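Local coordinates for HTH-type transcriptional repressor PhnF (Mycobacterium smegmatis, PDB 3F8M), which represses transcription of the phnDCE operon, which serves phosphate uptake, when phosphate is available in the cell, binding DNA through a winged helix-turn-helix domain, at residues P35-E39 with R40-E44; Q55-R58 with E59-I62. One frame throughout, in Å; residues are numbered along the deposited sequence.

Contact 1: P35-E39 with R40-E44; sequences PFPAE and REIAE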
loop_
_atom_site.group_PDB
_atom_site.type_symbol
_atom_site.label_atom_id
_atom_site.label_comp_id
_atom_site.label_asym_id
_atom_site.label_seq_id
_atom_site.Cartn_x
_atom_site.Cartn_y
_atom_site.Cartn_z
ATOM N N PRO A 35 18.175 -23.787 -6.674
ATOM C CA PRO A 35 17.604 -23.793 -8.044
ATOM C C PRO A 35 16.886 -25.061 -8.440
ATOM O O PRO A 35 17.373 -26.155 -8.133
ATOM C CB PRO A 35 18.844 -23.635 -8.934
ATOM C CG PRO A 35 19.963 -24.290 -8.151
ATOM C CD PRO A 35 19.635 -24.063 -6.670
ATOM N N PHE A 36 15.743 -24.917 -9.130
ATOM C CA PHE A 36 15.023 -26.047 -9.686
ATOM C C PHE A 36 15.827 -26.544 -10.881
ATOM O O PHE A 36 16.544 -25.760 -11.481
ATOM C CB PHE A 36 13.625 -25.597 -10.162
ATOM C CG PHE A 36 12.630 -25.523 -9.041
ATOM C CD1 PHE A 36 11.843 -26.617 -8.724
ATOM C CD2 PHE A 36 12.538 -24.385 -8.259
ATOM C CE1 PHE A 36 10.953 -26.569 -7.632
ATOM C CE2 PHE A 36 11.644 -24.336 -7.190
ATOM C CZ PHE A 36 10.862 -25.410 -6.885
ATOM N N PRO A 37 15.670 -27.822 -11.243
ATOM C CA PRO A 37 16.192 -28.343 -12.527
ATOM C C PRO A 37 15.583 -27.517 -13.636
ATOM O O PRO A 37 14.565 -26.894 -13.390
ATOM C CB PRO A 37 15.559 -29.727 -12.584
ATOM C CG PRO A 37 15.628 -30.187 -11.157
ATOM C CD PRO A 37 15.148 -28.916 -10.402
ATOM N N ALA A 38 16.167 -27.520 -14.835
ATOM C CA ALA A 38 15.542 -26.812 -15.967
ATOM C C ALA A 38 14.150 -27.362 -16.316
ATOM O O ALA A 38 13.799 -28.559 -16.067
ATOM C CB ALA A 38 16.473 -26.772 -17.241
ATOM N N GLU A 39 13.354 -26.455 -16.872
ATOM C CA GLU A 39 11.968 -26.738 -17.167
ATOM C C GLU A 39 11.843 -28.018 -17.973
ATOM O O GLU A 39 11.057 -28.859 -17.624
ATOM C CB GLU A 39 11.276 -25.536 -17.835
ATOM C CG GLU A 39 11.628 -25.186 -19.253
ATOM C CD GLU A 39 10.539 -24.266 -19.902
ATOM O OE1 GLU A 39 10.052 -23.307 -19.242
ATOM O OE2 GLU A 39 10.167 -24.509 -21.074
ATOM N N ARG A 40 12.682 -28.200 -18.979
ATOM C CA ARG A 40 12.581 -29.404 -19.811
ATOM C C ARG A 40 12.836 -30.692 -19.039
ATOM O O ARG A 40 12.161 -31.702 -19.312
ATOM C CB ARG A 40 13.546 -29.337 -20.979
ATOM C CG ARG A 40 13.202 -30.251 -22.118
ATOM C CD ARG A 40 13.852 -29.680 -23.383
ATOM N NE ARG A 40 14.048 -30.740 -24.366
ATOM C CZ ARG A 40 13.160 -31.078 -25.294
ATOM N NH1 ARG A 40 11.999 -30.433 -25.385
ATOM N NH2 ARG A 40 13.441 -32.069 -26.131
ATOM N N GLU A 41 13.801 -30.673 -18.097
ATOM C CA GLU A 41 14.090 -31.871 -17.312
ATOM C C GLU A 41 12.897 -32.235 -16.461
ATOM O O GLU A 41 12.475 -33.410 -16.401
ATOM C CB GLU A 41 15.365 -31.726 -16.441
ATOM C CG GLU A 41 15.488 -32.865 -15.417
ATOM C CD GLU A 41 16.882 -32.995 -14.800
ATOM O OE1 GLU A 41 17.683 -32.037 -14.877
ATOM O OE2 GLU A 41 17.152 -34.067 -14.221
ATOM N N ILE A 42 12.328 -31.229 -15.810
ATOM C CA ILE A 42 11.154 -31.453 -14.985
ATOM C C ILE A 42 10.003 -32.024 -15.827
ATOM O O ILE A 42 9.334 -32.994 -15.442
ATOM C CB ILE A 42 10.685 -30.130 -14.272
ATOM C CG1 ILE A 42 11.849 -29.466 -13.517
ATOM C CG2 ILE A 42 9.516 -30.421 -13.330
ATOM C CD1 ILE A 42 11.436 -28.170 -12.768
ATOM N N ALA A 43 9.765 -31.406 -16.976
ATOM C CA ALA A 43 8.659 -31.847 -17.824
ATOM C C ALA A 43 8.804 -33.334 -18.159
ATOM O O ALA A 43 7.846 -34.112 -18.018
ATOM C CB ALA A 43 8.586 -30.978 -19.088
ATOM N N GLU A 44 10.009 -33.730 -18.555
ATOM C CA GLU A 44 10.291 -35.123 -18.900
ATOM C C GLU A 44 10.159 -36.057 -17.684
ATOM O O GLU A 44 9.609 -37.154 -17.802
ATOM C CB GLU A 44 11.653 -35.250 -19.605
ATOM C CG GLU A 44 11.761 -34.298 -20.816
ATOM C CD GLU A 44 12.758 -34.742 -21.903
ATOM O OE1 GLU A 44 13.758 -35.428 -21.586
ATOM O OE2 GLU A 44 12.526 -34.384 -23.087
HETATM O O HOH W 1 18.083 -29.543 -15.533
#

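Contact 2: Q55-R58 with E59-I62; sequences QALR and ELLI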
loop_
_atom_site.group_PDB
_atom_site.type_symbol
_atom_site.label_atom_id
_atom_site.label_comp_id
_atom_site.label_asym_id
_atom_site.label_seq_id
_atom_site.Cartn_x
_atom_site.Cartn_y
_atom_site.Cartn_z
ATOM N N GLN A 55 4.367 -22.934 -16.809
ATOM C CA GLN A 55 3.195 -22.328 -16.229
ATOM C C GLN A 55 3.100 -22.599 -14.720
ATOM O O GLN A 55 2.730 -21.708 -13.960
ATOM C CB GLN A 55 1.955 -22.869 -16.955
ATOM C CG GLN A 55 0.624 -22.480 -16.296
ATOM C CD GLN A 55 0.408 -20.987 -16.276
ATOM O OE1 GLN A 55 1.011 -20.237 -17.070
ATOM N NE2 GLN A 55 -0.463 -20.529 -15.364
ATOM N N ALA A 56 3.405 -23.814 -14.279
ATOM C CA ALA A 56 3.320 -24.095 -12.840
ATOM C C ALA A 56 4.361 -23.250 -12.096
ATOM O O ALA A 56 4.056 -22.681 -11.023
ATOM C CB ALA A 56 3.496 -25.580 -12.548
ATOM N N LEU A 57 5.553 -23.102 -12.682
ATOM C CA LEU A 57 6.599 -22.244 -12.051
ATOM C C LEU A 57 6.237 -20.770 -11.996
ATOM O O LEU A 57 6.479 -20.079 -10.985
ATOM C CB LEU A 57 7.963 -22.416 -12.708
ATOM C CG LEU A 57 8.609 -23.789 -12.519
ATOM C CD1 LEU A 57 9.900 -23.871 -13.329
ATOM C CD2 LEU A 57 8.818 -24.176 -11.030
ATOM N N ARG A 58 5.634 -20.290 -13.075
ATOM C CA ARG A 58 5.115 -18.940 -13.097
ATOM C C ARG A 58 4.037 -18.676 -12.021
ATOM O O ARG A 58 4.025 -17.589 -11.415
ATOM C CB ARG A 58 4.646 -18.580 -14.513
ATOM C CG ARG A 58 4.119 -17.195 -14.594
ATOM C CD ARG A 58 4.717 -16.390 -15.716
ATOM N NE ARG A 58 4.070 -15.095 -15.663
ATOM C CZ ARG A 58 3.378 -14.571 -16.667
ATOM N NH1 ARG A 58 3.306 -15.207 -17.842
ATOM N NH2 ARG A 58 2.793 -13.397 -16.496
ATOM N N GLU A 59 3.200 -19.676 -11.738
ATOM C CA GLU A 59 2.182 -19.579 -10.680
ATOM C C GLU A 59 2.855 -19.505 -9.295
ATOM O O GLU A 59 2.446 -18.722 -8.435
ATOM C CB GLU A 59 1.212 -20.758 -10.740
ATOM C CG GLU A 59 0.323 -20.773 -12.021
ATOM C CD GLU A 59 -0.472 -22.077 -12.190
ATOM O OE1 GLU A 59 -0.573 -22.834 -11.202
ATOM O OE2 GLU A 59 -0.977 -22.357 -13.313
ATOM N N LEU A 60 3.897 -20.309 -9.102
ATOM C CA LEU A 60 4.680 -20.237 -7.872
ATOM C C LEU A 60 5.321 -18.876 -7.698
ATOM O O LEU A 60 5.436 -18.387 -6.557
ATOM C CB LEU A 60 5.751 -21.325 -7.860
ATOM C CG LEU A 60 5.211 -22.744 -7.713
ATOM C CD1 LEU A 60 6.301 -23.747 -8.031
ATOM C CD2 LEU A 60 4.649 -22.994 -6.312
ATOM N N LEU A 61 5.755 -18.270 -8.808
ATOM C CA LEU A 61 6.442 -17.002 -8.774
ATOM C C LEU A 61 5.472 -15.904 -8.361
ATOM O O LEU A 61 5.801 -15.041 -7.545
ATOM C CB LEU A 61 7.053 -16.661 -10.127
ATOM C CG LEU A 61 8.025 -15.465 -10.187
ATOM C CD1 LEU A 61 9.099 -15.716 -11.249
ATOM C CD2 LEU A 61 7.362 -14.057 -10.403
ATOM N N ILE A 62 4.285 -15.949 -8.940
ATOM C CA ILE A 62 3.222 -14.997 -8.614
ATOM C C ILE A 62 2.811 -15.132 -7.131
ATOM O O ILE A 62 2.577 -14.124 -6.459
ATOM C CB ILE A 62 2.058 -15.163 -9.638
ATOM C CG1 ILE A 62 2.526 -14.588 -10.990
ATOM C CG2 ILE A 62 0.754 -14.499 -9.151
ATOM C CD1 ILE A 62 1.660 -15.001 -12.187
#

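Contact 1: P35-E39 with R40-E44
The F36 ring meets I42 obliquely: CD1 of the isoleucine reaches the aromatic residue mainly at its root, F36 CB lying 4.3 Å from I42 CD1. The R40 guanidinium carries E44 OE2 over one face, offset toward the rim; R40 NH2 to E44 OE2 is a long 3.9 Å, a pairing of charges with no N-H aimed at the oxygen. Next to F36, the P37 ring rests its CB against I42 CG1 at 3.8 Å. A chi1 of -52° sets I42 CG1 beside the backbone N, bringing it to 3.3 Å from A38 O and carrying I42 CD1 on to P37 O at 3.4 Å. A38 is the N-cap residue, and its O receives I42 N at 3.1 Å in a nearly straight bond, the first turn continuing with A43 N to E39 O. On the outer side a water accepts from A38 N and donates to E41 OE1, joining the cap residue to the first turn. E39 extends away to salt bridges with R50 and R54, while F36 packs on L23, M26 and L27. An N-capped first turn, with a proline just before the cap, thus opens helix 39-45, the first helix of the helix-turn-helix in the winged DNA-binding domain of GntR regulators.

Contact 2: Q55-R58 with E59-I62
The recognition-helix position of the winged helix-turn-helix is filled by helix 50-62, and its last two turns illustrate how side chains three and four residues apart meet along one helix. Q55 and E59 form the polar pair: Q55 NE2 donates to E59 OE2 at 2.8 Å with an N-H...O angle of 153°, and E59 OE2 accepts through its anti lone pair, the one away from OE1. The amide and carboxylate planes stand 66° apart, and the oxygen sits slightly off the amide plane. A bend at chi2 (62°) turns the glutamine amide forward, toward the C-terminal end of the helix, while the extended E59 chain reaches back to meet it. E59 OE2 also forms a salt bridge with R20, so one oxygen meets both the Q55 amide and the R20 charge, which probably stabilises its negative charge. Elsewhere around the helix the contacts are apolar, L57 CD2 approaching L60 CD1 at 3.9 Å, whereas on the side turned to the second subunit R58 lays its aliphatic CG near I62 CD1, 4.1 Å away. The backbone itself is regular, with E59 N to Q55 O at 3.0 Å and L61 N to L57 O at 2.9 Å among its bonds. The R58 guanidinium goes on to a salt bridge with D113 of the second subunit, whose V115 packs against both R58 and I62. Within the chain, A56 faces R20 and L23 of helix 15-29, L60 touches L27 of that helix and V66 of strand 66-69, and L61 lies against V66 and R68 of the same strand.

From the N terminus, helix 15-29 runs into a loop that contact 1 brings to an end, capping the start of helix 39-45; contact 2 follows within helix 50-62 and closes no loop of its own. The two are in series, neither nested nor crossing, with centres 13 Å apart and nearest atoms about 5 Å apart, so they do not touch. They are linked through intermediaries: helix 15-29 packs against both, and R50 and R54, earlier on helix 50-62, hold E39. Together they join the three helices to the two-stranded wing, contact 1 on strand 72-75 and contact 2 on strand 66-69.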